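Local coordinates for 3-hexulose-6-phosphate synthase (Mycobacterium gastri, PDB 3AJX), which is an enzyme of the HUMPS family with a TIM-barrel fold that binds a magnesium ion, at residues P160-A164 with A178-V184. The protein carries 1 engineered substitution. Residues are numbered along the deposited sequence; the frame is centred on the assembly and turned at random.
Sequences PFSVA and AGAEVAV
Strands 161-164 and 182-184 run parallel, their axes 4.7 Å apart at closest approach and inclined by 18°, as neighbours in a TIM barrel; helix 172-177 makes the crossover of this beta-alpha-beta unit. S162 pairs with V182 (CA to CA 4.4 Å), and V163 with A183. Two backbone hydrogen bonds form the ladder, V163 N to V182 O (3.0 Å) and V184 N to V163 O (2.9 Å). F161 O is taken not by V182 N, 3.5 Å away, but by E181 N one residue earlier (2.7 Å), where phi/psi of -85/-28° bends the chain. V182 O also receives a CA-H...O contact from S162 CA, at 3.1 Å. Nearer the helix end a water bridges the segments, accepting from F161 N at 3.1 Å and donating to G179 O at 2.8 Å. On its other edge, strand 161-164 is hydrogen-bonded to strand 130-134 through the backbones of S162 and A164. G179, at phi 97°, ends the preceding helix with a Schellman motif, and the chain then passes A180 CA across one face of the F161 ring (chi1 71°, chi2 -78°), a CH-pi contact 3.8 Å from its centroid; A178 O lies at the ring edge, 3.5 Å from CZ. V163 CG2 meets A180 CB at 3.9 Å on the side facing helix 172-177. S162 and V182 point to the opposite face, into the barrel, where V182 touches Q4 of strand 2-7. The nearest atom of the A164 side chain is about 6 Å from the magnesium ion held by E30 and D59. F161 N, F161 O, V163 N and V163 O are each satisfied by backbone or water, so the side chains meet mainly through carbon atoms.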
# COMPACT_ATOMS: atom_id res chain seq x y z
N PRO A 160 11.39 -17.03 -10.64
CA PRO A 160 10.33 -16.75 -11.62
C PRO A 160 9.91 -15.29 -11.49
O PRO A 160 9.67 -14.82 -10.37
CB PRO A 160 9.22 -17.71 -11.21
CG PRO A 160 9.99 -18.89 -10.67
CD PRO A 160 11.07 -18.22 -9.84
N PHE A 161 9.81 -14.57 -12.60
CA PHE A 161 9.46 -13.16 -12.52
C PHE A 161 8.57 -12.62 -13.62
O PHE A 161 8.46 -13.20 -14.70
CB PHE A 161 10.73 -12.30 -12.46
CG PHE A 161 11.51 -12.25 -13.76
CD1 PHE A 161 12.32 -13.31 -14.15
CD2 PHE A 161 11.42 -11.13 -14.59
CE1 PHE A 161 13.04 -13.26 -15.34
CE2 PHE A 161 12.13 -11.07 -15.79
CZ PHE A 161 12.94 -12.14 -16.17
N SER A 162 7.95 -11.49 -13.32
CA SER A 162 7.10 -10.78 -14.27
C SER A 162 7.76 -9.42 -14.43
O SER A 162 8.57 -9.01 -13.59
CB SER A 162 5.68 -10.63 -13.72
OG SER A 162 5.66 -9.86 -12.53
N VAL A 163 7.43 -8.72 -15.51
CA VAL A 163 7.99 -7.41 -15.77
C VAL A 163 6.88 -6.39 -15.96
O VAL A 163 5.96 -6.60 -16.75
CB VAL A 163 8.89 -7.41 -17.03
CG1 VAL A 163 9.43 -6.01 -17.30
CG2 VAL A 163 10.04 -8.39 -16.85
N ALA A 164 6.95 -5.30 -15.20
CA ALA A 164 5.98 -4.22 -15.27
C ALA A 164 6.77 -2.92 -15.30
O ALA A 164 7.49 -2.59 -14.36
CB ALA A 164 5.04 -4.25 -14.06
N ALA A 178 14.41 -12.13 -21.78
CA ALA A 178 15.01 -12.05 -20.46
C ALA A 178 14.56 -13.24 -19.60
O ALA A 178 15.13 -13.50 -18.54
CB ALA A 178 14.63 -10.74 -19.78
N GLY A 179 13.54 -13.96 -20.07
CA GLY A 179 13.05 -15.12 -19.35
C GLY A 179 11.84 -14.88 -18.46
O GLY A 179 11.50 -15.72 -17.63
N ALA A 180 11.18 -13.74 -18.65
CA ALA A 180 10.00 -13.41 -17.85
C ALA A 180 8.89 -14.44 -18.00
O ALA A 180 8.64 -14.94 -19.10
CB ALA A 180 9.48 -12.03 -18.23
N GLU A 181 8.23 -14.76 -16.90
CA GLU A 181 7.13 -15.71 -16.89
C GLU A 181 5.85 -14.97 -17.27
O GLU A 181 4.92 -15.56 -17.84
CB GLU A 181 6.97 -16.31 -15.49
CG GLU A 181 5.84 -17.32 -15.34
CD GLU A 181 6.04 -18.56 -16.20
OE1 GLU A 181 7.18 -18.81 -16.64
OE2 GLU A 181 5.05 -19.29 -16.41
N VAL A 182 5.82 -13.68 -16.96
CA VAL A 182 4.67 -12.83 -17.24
C VAL A 182 5.10 -11.44 -17.70
O VAL A 182 6.02 -10.85 -17.14
CB VAL A 182 3.80 -12.65 -15.97
CG1 VAL A 182 2.57 -11.80 -16.30
CG2 VAL A 182 3.37 -14.01 -15.42
N ALA A 183 4.43 -10.93 -18.73
CA ALA A 183 4.68 -9.59 -19.21
C ALA A 183 3.43 -8.82 -18.79
O ALA A 183 2.31 -9.22 -19.11
CB ALA A 183 4.81 -9.57 -20.73
N VAL A 184 3.61 -7.73 -18.04
CA VAL A 184 2.49 -6.93 -17.57
C VAL A 184 2.33 -5.69 -18.43
O VAL A 184 3.30 -4.99 -18.72
CB VAL A 184 2.70 -6.46 -16.11
CG1 VAL A 184 1.49 -5.65 -15.64
CG2 VAL A 184 2.91 -7.66 -15.21
O HOH W 1 10.74 -16.20 -15.02